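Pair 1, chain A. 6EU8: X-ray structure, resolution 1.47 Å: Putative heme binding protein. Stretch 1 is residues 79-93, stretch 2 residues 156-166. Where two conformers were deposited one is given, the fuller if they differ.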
# COMPACT_ATOMS: atom_id res chain seq x y z
N ARG A 79 1.36 2.72 0.33
CA ARG A 79 2.07 4.00 0.19
C ARG A 79 1.98 4.49 -1.26
O ARG A 79 1.54 3.77 -2.15
CB ARG A 79 3.53 3.90 0.62
CG ARG A 79 4.40 3.06 -0.30
CD ARG A 79 5.87 3.23 -0.05
NE ARG A 79 6.34 4.55 -0.50
CZ ARG A 79 7.60 4.84 -0.80
NH1 ARG A 79 8.57 3.94 -0.70
NH2 ARG A 79 7.87 6.10 -1.22
N THR A 80 2.45 5.72 -1.45
CA THR A 80 2.54 6.34 -2.77
C THR A 80 4.00 6.66 -3.11
O THR A 80 4.88 6.57 -2.25
CB THR A 80 1.71 7.65 -2.81
OG1 THR A 80 2.33 8.67 -2.01
CG2 THR A 80 0.28 7.41 -2.37
N ASN A 81 4.23 7.07 -4.37
CA ASN A 81 5.58 7.50 -4.81
C ASN A 81 5.66 9.02 -4.73
O ASN A 81 5.54 9.72 -5.75
CB ASN A 81 5.87 6.99 -6.23
CG ASN A 81 7.31 7.20 -6.65
OD1 ASN A 81 8.13 7.66 -5.85
ND2 ASN A 81 7.64 6.83 -7.88
N GLU A 82 5.86 9.54 -3.51
CA GLU A 82 5.78 10.98 -3.21
C GLU A 82 4.47 11.63 -3.69
O GLU A 82 4.46 12.73 -4.29
CB GLU A 82 7.02 11.72 -3.77
CG GLU A 82 8.35 11.29 -3.17
CD GLU A 82 9.54 11.91 -3.90
OE1 GLU A 82 9.52 13.14 -4.11
OE2 GLU A 82 10.46 11.19 -4.31
N GLY A 83 3.36 10.94 -3.45
CA GLY A 83 2.01 11.42 -3.75
C GLY A 83 1.21 11.87 -2.56
O GLY A 83 1.74 12.06 -1.47
N GLU A 84 -0.07 12.11 -2.78
CA GLU A 84 -0.97 12.54 -1.70
C GLU A 84 -2.39 12.08 -1.97
O GLU A 84 -2.78 11.91 -3.14
CB GLU A 84 -0.85 14.06 -1.46
CG GLU A 84 -1.15 14.93 -2.69
CD GLU A 84 -0.89 16.42 -2.48
OE1 GLU A 84 -0.43 16.84 -1.40
OE2 GLU A 84 -1.18 17.18 -3.41
N ALA A 85 -3.15 11.83 -0.89
CA ALA A 85 -4.48 11.21 -1.00
C ALA A 85 -5.56 11.82 -0.12
O ALA A 85 -5.26 12.41 0.92
CB ALA A 85 -4.34 9.71 -0.65
N ILE A 86 -6.81 11.68 -0.57
CA ILE A 86 -8.05 11.88 0.21
C ILE A 86 -8.99 10.71 0.08
O ILE A 86 -8.96 9.97 -0.90
CB ILE A 86 -8.88 13.15 -0.20
CG1 ILE A 86 -9.35 13.06 -1.67
CG2 ILE A 86 -8.08 14.39 0.04
CD1 ILE A 86 -10.29 14.19 -2.07
N ALA A 87 -9.83 10.53 1.12
CA ALA A 87 -10.99 9.67 1.05
C ALA A 87 -12.21 10.54 0.81
O ALA A 87 -12.56 11.36 1.66
CB ALA A 87 -11.18 8.87 2.33
N THR A 88 -12.83 10.33 -0.34
CA THR A 88 -14.09 11.01 -0.66
C THR A 88 -15.24 10.36 0.08
O THR A 88 -15.12 9.23 0.58
CB THR A 88 -14.42 11.02 -2.17
OG1 THR A 88 -14.95 9.77 -2.61
CG2 THR A 88 -13.23 11.43 -3.05
N LYS A 89 -16.37 11.05 0.10
CA LYS A 89 -17.64 10.50 0.59
C LYS A 89 -18.38 9.65 -0.41
O LYS A 89 -19.43 9.08 -0.08
CB LYS A 89 -18.55 11.64 1.08
CG LYS A 89 -19.21 12.46 -0.03
CD LYS A 89 -20.16 13.50 0.56
CE LYS A 89 -20.60 14.54 -0.48
NZ LYS A 89 -21.47 14.01 -1.58
N GLU A 90 -17.90 9.57 -1.65
CA GLU A 90 -18.59 8.88 -2.72
C GLU A 90 -18.28 7.39 -2.74
O GLU A 90 -17.20 6.96 -2.28
CB GLU A 90 -18.25 9.50 -4.10
CG GLU A 90 -18.44 11.02 -4.20
CD GLU A 90 -19.87 11.52 -3.90
OE1 GLU A 90 -20.83 10.75 -4.08
OE2 GLU A 90 -20.01 12.68 -3.47
N THR A 91 -19.24 6.63 -3.25
CA THR A 91 -19.11 5.18 -3.42
C THR A 91 -19.01 4.77 -4.90
O THR A 91 -18.74 3.62 -5.19
CB THR A 91 -20.26 4.42 -2.70
OG1 THR A 91 -19.80 3.14 -2.25
CG2 THR A 91 -21.50 4.22 -3.60
N GLU A 92 -19.22 5.71 -5.82
CA GLU A 92 -19.21 5.42 -7.27
C GLU A 92 -18.30 6.41 -8.00
O GLU A 92 -18.32 7.60 -7.72
CB GLU A 92 -20.63 5.52 -7.84
CG GLU A 92 -21.57 4.43 -7.35
CD GLU A 92 -23.04 4.69 -7.71
OE1 GLU A 92 -23.38 5.80 -8.19
OE2 GLU A 92 -23.86 3.76 -7.48
N PHE A 93 -17.52 5.91 -8.96
CA PHE A 93 -16.57 6.76 -9.70
C PHE A 93 -17.26 7.90 -10.44
O PHE A 93 -16.74 9.02 -10.46
CB PHE A 93 -15.78 5.97 -10.73
CG PHE A 93 -14.82 4.94 -10.17
CD1 PHE A 93 -13.98 5.22 -9.09
CD2 PHE A 93 -14.72 3.70 -10.79
CE1 PHE A 93 -13.08 4.26 -8.63
CE2 PHE A 93 -13.82 2.74 -10.33
CZ PHE A 93 -13.00 3.03 -9.25
N SER A 156 -13.62 -0.46 3.67
CA SER A 156 -14.33 0.79 3.42
C SER A 156 -14.99 0.72 2.06
O SER A 156 -14.47 0.12 1.13
CB SER A 156 -13.35 1.96 3.43
OG SER A 156 -13.96 3.18 3.03
N LYS A 157 -16.14 1.38 1.93
CA LYS A 157 -16.83 1.52 0.64
C LYS A 157 -16.48 2.84 -0.07
O LYS A 157 -17.09 3.13 -1.12
CB LYS A 157 -18.34 1.42 0.86
CG LYS A 157 -18.81 0.11 1.45
CD LYS A 157 -18.60 -1.00 0.45
CE LYS A 157 -19.68 -2.09 0.48
NZ LYS A 157 -19.36 -3.16 1.46
N SER A 158 -15.56 3.64 0.49
CA SER A 158 -15.20 4.95 -0.07
C SER A 158 -14.35 4.85 -1.35
O SER A 158 -13.50 3.97 -1.49
CB SER A 158 -14.46 5.81 0.95
OG SER A 158 -15.21 5.98 2.15
N VAL A 159 -14.61 5.78 -2.28
CA VAL A 159 -13.67 6.05 -3.39
C VAL A 159 -12.58 6.98 -2.87
O VAL A 159 -12.85 8.06 -2.33
CB VAL A 159 -14.40 6.73 -4.60
CG1 VAL A 159 -13.42 7.11 -5.71
CG2 VAL A 159 -15.42 5.78 -5.20
N PHE A 160 -11.32 6.54 -3.02
CA PHE A 160 -10.13 7.36 -2.74
C PHE A 160 -9.66 8.09 -4.01
O PHE A 160 -9.84 7.58 -5.12
CB PHE A 160 -8.95 6.51 -2.16
CG PHE A 160 -9.27 5.87 -0.83
CD1 PHE A 160 -9.93 4.65 -0.77
CD2 PHE A 160 -8.90 6.47 0.35
CE1 PHE A 160 -10.27 4.05 0.46
CE2 PHE A 160 -9.21 5.88 1.58
CZ PHE A 160 -9.89 4.67 1.64
N VAL A 161 -9.09 9.27 -3.82
CA VAL A 161 -8.41 9.96 -4.91
C VAL A 161 -6.95 10.20 -4.50
O VAL A 161 -6.68 10.72 -3.43
CB VAL A 161 -9.10 11.27 -5.32
CG1 VAL A 161 -8.33 11.89 -6.50
CG2 VAL A 161 -10.57 11.01 -5.72
N VAL A 162 -6.04 9.82 -5.39
CA VAL A 162 -4.61 9.97 -5.17
C VAL A 162 -4.01 10.82 -6.30
O VAL A 162 -4.21 10.50 -7.47
CB VAL A 162 -3.89 8.61 -5.14
CG1 VAL A 162 -2.47 8.77 -4.61
CG2 VAL A 162 -4.64 7.59 -4.26
N LYS A 163 -3.27 11.86 -5.91
CA LYS A 163 -2.52 12.75 -6.84
C LYS A 163 -1.06 12.35 -6.85
O LYS A 163 -0.46 12.21 -5.75
CB LYS A 163 -2.59 14.21 -6.37
CG LYS A 163 -3.97 14.84 -6.33
CD LYS A 163 -4.06 16.09 -5.44
CE LYS A 163 -3.47 17.33 -6.07
NZ LYS A 163 -4.04 18.53 -5.42
N PHE A 164 -0.47 12.21 -8.05
CA PHE A 164 0.90 11.71 -8.23
C PHE A 164 1.91 12.80 -8.60
O PHE A 164 1.51 13.92 -8.96
CB PHE A 164 0.91 10.56 -9.23
CG PHE A 164 0.02 9.42 -8.81
CD1 PHE A 164 0.34 8.68 -7.67
CD2 PHE A 164 -1.15 9.11 -9.50
CE1 PHE A 164 -0.49 7.66 -7.23
CE2 PHE A 164 -1.98 8.08 -9.08
CZ PHE A 164 -1.65 7.35 -7.94
N LYS A 165 3.20 12.47 -8.46
CA LYS A 165 4.29 13.45 -8.56
C LYS A 165 4.42 14.10 -9.94
O LYS A 165 4.98 15.20 -10.04
CB LYS A 165 5.64 12.85 -8.12
CG LYS A 165 6.22 11.79 -9.03
CD LYS A 165 7.49 11.20 -8.44
CE LYS A 165 8.06 10.14 -9.37
NZ LYS A 165 9.55 10.08 -9.30
N ASP A 166 3.91 13.43 -10.98
CA ASP A 166 3.83 14.02 -12.34
C ASP A 166 2.55 14.82 -12.68
O ASP A 166 2.39 15.27 -13.83
CB ASP A 166 4.12 12.94 -13.40
CG ASP A 166 3.00 11.94 -13.57
OD1 ASP A 166 2.20 11.79 -12.61
OD2 ASP A 166 2.93 11.30 -14.65
O HOH W 1 3.62 9.83 -7.54
O HOH W 2 10.13 9.31 -6.52
O HOH W 3 10.54 6.95 -8.75

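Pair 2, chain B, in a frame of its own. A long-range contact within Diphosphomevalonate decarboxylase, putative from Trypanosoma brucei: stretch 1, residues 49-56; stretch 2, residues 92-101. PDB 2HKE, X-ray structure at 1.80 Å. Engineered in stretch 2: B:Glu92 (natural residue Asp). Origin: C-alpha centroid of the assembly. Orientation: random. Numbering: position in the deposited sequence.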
# COMPACT_ATOMS: atom_id res chain seq x y z
N LYS B 49 -5.73 -11.04 -7.00
CA LYS B 49 -5.58 -11.86 -8.17
C LYS B 49 -6.66 -11.44 -9.15
O LYS B 49 -7.82 -11.25 -8.76
CB LYS B 49 -5.75 -13.31 -7.77
CG LYS B 49 -5.73 -14.31 -8.91
CD LYS B 49 -5.45 -15.70 -8.29
CE LYS B 49 -5.74 -16.82 -9.17
NZ LYS B 49 -5.66 -18.11 -8.38
N THR B 50 -6.26 -11.26 -10.42
CA THR B 50 -7.19 -10.99 -11.54
C THR B 50 -6.90 -11.91 -12.71
O THR B 50 -5.76 -12.11 -13.08
CB THR B 50 -7.08 -9.54 -12.06
OG1 THR B 50 -7.47 -8.62 -11.05
CG2 THR B 50 -7.93 -9.28 -13.31
N SER B 51 -7.98 -12.38 -13.31
CA SER B 51 -7.97 -13.13 -14.55
C SER B 51 -8.77 -12.34 -15.57
O SER B 51 -9.83 -11.80 -15.27
CB SER B 51 -8.58 -14.54 -14.36
OG SER B 51 -7.67 -15.40 -13.67
N VAL B 52 -8.25 -12.25 -16.78
CA VAL B 52 -9.00 -11.61 -17.84
C VAL B 52 -9.08 -12.56 -19.04
O VAL B 52 -8.13 -13.31 -19.29
CB VAL B 52 -8.40 -10.23 -18.24
CG1 VAL B 52 -8.28 -9.30 -17.00
CG2 VAL B 52 -7.02 -10.39 -18.92
N GLU B 53 -10.20 -12.48 -19.76
CA GLU B 53 -10.36 -13.23 -21.01
C GLU B 53 -10.91 -12.34 -22.11
O GLU B 53 -11.93 -11.71 -21.92
CB GLU B 53 -11.30 -14.42 -20.78
CG GLU B 53 -11.17 -15.51 -21.86
CD GLU B 53 -12.33 -16.52 -21.86
OE1 GLU B 53 -13.13 -16.61 -20.89
OE2 GLU B 53 -12.46 -17.22 -22.88
N LEU B 54 -10.23 -12.26 -23.25
CA LEU B 54 -10.77 -11.48 -24.38
C LEU B 54 -11.86 -12.31 -25.03
O LEU B 54 -11.75 -13.53 -25.10
CB LEU B 54 -9.71 -11.11 -25.42
CG LEU B 54 -8.70 -10.00 -25.09
CD1 LEU B 54 -8.24 -9.29 -26.36
CD2 LEU B 54 -9.26 -8.98 -24.16
N ARG B 55 -12.93 -11.63 -25.44
CA ARG B 55 -14.11 -12.29 -25.98
C ARG B 55 -14.57 -11.63 -27.28
O ARG B 55 -14.37 -10.41 -27.51
CB ARG B 55 -15.26 -12.24 -24.96
CG ARG B 55 -15.00 -12.89 -23.61
CD ARG B 55 -14.95 -14.42 -23.70
NE ARG B 55 -16.16 -15.01 -24.28
CZ ARG B 55 -17.26 -15.37 -23.61
NH1 ARG B 55 -17.36 -15.22 -22.30
NH2 ARG B 55 -18.29 -15.88 -24.27
N ASP B 56 -15.18 -12.45 -28.14
CA ASP B 56 -15.93 -11.99 -29.33
C ASP B 56 -17.43 -12.26 -29.19
O ASP B 56 -18.25 -11.50 -29.72
CB ASP B 56 -15.41 -12.72 -30.57
CG ASP B 56 -14.20 -12.06 -31.14
OD1 ASP B 56 -14.33 -10.89 -31.58
OD2 ASP B 56 -13.12 -12.70 -31.15
N GLU B 92 -6.59 -4.94 -34.16
CA GLU B 92 -7.24 -6.27 -34.09
C GLU B 92 -7.81 -6.61 -32.73
O GLU B 92 -8.64 -7.51 -32.62
CB GLU B 92 -6.22 -7.37 -34.41
CG GLU B 92 -4.90 -7.18 -33.62
CD GLU B 92 -4.22 -8.44 -33.25
OE1 GLU B 92 -4.75 -9.52 -33.67
OE2 GLU B 92 -3.17 -8.35 -32.54
N LEU B 93 -7.30 -5.97 -31.68
CA LEU B 93 -7.78 -6.24 -30.33
C LEU B 93 -8.57 -5.06 -29.76
O LEU B 93 -9.28 -5.24 -28.78
CB LEU B 93 -6.62 -6.59 -29.40
CG LEU B 93 -5.70 -7.73 -29.83
CD1 LEU B 93 -4.61 -7.98 -28.80
CD2 LEU B 93 -6.51 -9.01 -30.10
N LYS B 94 -8.48 -3.88 -30.37
CA LYS B 94 -9.26 -2.69 -29.95
C LYS B 94 -10.71 -3.01 -29.67
O LYS B 94 -11.29 -2.50 -28.73
CB LYS B 94 -9.23 -1.60 -31.03
CG LYS B 94 -8.55 -0.34 -30.60
CD LYS B 94 -8.12 0.55 -31.77
CE LYS B 94 -7.94 2.02 -31.34
NZ LYS B 94 -6.70 2.68 -31.88
N ASN B 95 -11.29 -3.86 -30.51
CA ASN B 95 -12.75 -4.02 -30.53
C ASN B 95 -13.27 -5.13 -29.62
O ASN B 95 -14.47 -5.16 -29.29
CB ASN B 95 -13.24 -4.23 -31.98
CG ASN B 95 -12.62 -5.46 -32.67
OD1 ASN B 95 -13.27 -6.10 -33.51
ND2 ASN B 95 -11.37 -5.80 -32.32
N LYS B 96 -12.37 -6.01 -29.20
CA LYS B 96 -12.73 -7.15 -28.38
C LYS B 96 -13.26 -6.62 -27.07
O LYS B 96 -12.80 -5.58 -26.59
CB LYS B 96 -11.51 -8.03 -28.09
CG LYS B 96 -10.79 -8.56 -29.31
CD LYS B 96 -11.47 -9.78 -29.87
CE LYS B 96 -10.75 -10.30 -31.13
NZ LYS B 96 -11.07 -9.42 -32.30
N LYS B 97 -14.21 -7.34 -26.50
CA LYS B 97 -14.66 -7.11 -25.14
C LYS B 97 -13.88 -8.07 -24.24
O LYS B 97 -13.28 -9.05 -24.70
CB LYS B 97 -16.15 -7.40 -24.97
CG LYS B 97 -17.05 -6.68 -25.94
CD LYS B 97 -17.02 -5.18 -25.76
CE LYS B 97 -17.63 -4.48 -26.95
NZ LYS B 97 -16.96 -4.90 -28.22
N VAL B 98 -13.92 -7.79 -22.95
CA VAL B 98 -13.16 -8.55 -22.00
C VAL B 98 -14.04 -8.94 -20.81
O VAL B 98 -14.89 -8.17 -20.38
CB VAL B 98 -11.92 -7.73 -21.58
CG1 VAL B 98 -12.33 -6.37 -20.95
CG2 VAL B 98 -11.02 -8.53 -20.69
N ASN B 99 -13.84 -10.16 -20.32
CA ASN B 99 -14.37 -10.59 -19.02
C ASN B 99 -13.23 -10.46 -18.01
O ASN B 99 -12.20 -11.08 -18.20
CB ASN B 99 -14.80 -12.06 -18.94
CG ASN B 99 -15.90 -12.43 -19.91
OD1 ASN B 99 -15.75 -13.39 -20.68
ND2 ASN B 99 -17.03 -11.73 -19.86
N ILE B 100 -13.44 -9.67 -16.97
CA ILE B 100 -12.48 -9.49 -15.89
C ILE B 100 -13.06 -10.08 -14.62
O ILE B 100 -14.22 -9.78 -14.27
CB ILE B 100 -12.27 -7.98 -15.60
CG1 ILE B 100 -11.88 -7.22 -16.87
CG2 ILE B 100 -11.24 -7.76 -14.51
CD1 ILE B 100 -11.98 -5.73 -16.70
N VAL B 101 -12.26 -10.88 -13.94
CA VAL B 101 -12.67 -11.54 -12.71
C VAL B 101 -11.58 -11.29 -11.70
O VAL B 101 -10.42 -11.63 -11.94
CB VAL B 101 -12.86 -13.07 -12.94
CG1 VAL B 101 -13.16 -13.79 -11.63
CG2 VAL B 101 -13.94 -13.32 -14.00

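Both pairs are two-stranded antiparallel ladders. The strand directions differ by 164° in pair 1 and 158° in pair 2, and 14 central residues superpose with an RMSD of 0.5 Å. A:Glu84 to A:Ala87 match B:Ser51 to B:Leu54, and A:Phe160 to A:Lys163 match B:Val98 to B:Val101.

The backbone bonding is the same at the matched pairs. In pair 1, A:Glu84 N donates to A:Lys163 O (3.0 Å) and A:Lys163 N to A:Glu84 O (2.8 Å). In pair 2, B:Ser51 N donates to B:Val101 O and B:Val101 N to B:Ser51 O, both at 2.9 Å. A:Ile86 with A:Val161 and B:Glu53 with B:Asn99 repeat this two-way pattern. The alternate pairs are not hydrogen-bonded, and their CA atoms lie closer: A:Ala85 CA to A:Val162 CA 4.4 Å, and A:Ala87 CA to A:Phe160 CA, B:Val52 CA to B:Ile100 CA and B:Leu54 CA to B:Val98 CA each 4.5 Å.

One face carries A:Ala85, A:Ala87, A:Phe160 and A:Val162, matched by B:Val52, B:Leu54, B:Val98 and B:Ile100. It is apolar in both. Pair 1 sets a large ring beside a small residue: A:Ala87 CB lies 3.7 Å from A:Phe160 CE2. Pair 2 places the larger side chain on the first strand instead, and B:Leu54 CD2 lies 3.9 Å from B:Val98 CB. B:Leu54 CD1 also reaches B:Leu93 CD2 at 4.1 Å. At the next pair, A:Ala85 CB is 4.2 Å from A:Val162 CG2. B:Val52 CG1 is likewise 4.2 Å from B:Ile100 CG1.

The other face differs more. A:Ile86 CG1 packs 4.1 Å from A:Val161 CB. The matched B:Glu53 and B:Asn99 are polar, and their side chains form no hydrogen bond with each other. B:Asn99 instead accepts a hydrogen bond from the neighbouring B:Arg55, with NH1 2.9 Å from OD1 of B:Asn99. The matched A:Thr88 makes an apolar contact there, its CG2 3.8 Å from A:Val161 CG2. At A:Glu84 and A:Lys163 a long salt bridge spans the strands, OE2 of A:Glu84 to NZ of A:Lys163 at 3.7 Å. B:Ser51 and B:Val101 carry no such charges.

The ladders diverge after A:Thr88 and B:Arg55. B:Arg55 N donates to B:Lys97 O (2.7 Å), and B:Lys97 N donates back to B:Arg55 O (3.2 Å). A:Thr88 N and OG1 both donate to A:Val159 O, at 3.0 and 2.7 Å, but A:Val159 N donates to A:Glu90 O (2.8 Å). A:Val159 also packs on A:Phe93, its CG1 3.9 Å from CD1 at the edge of the A:Phe93 ring.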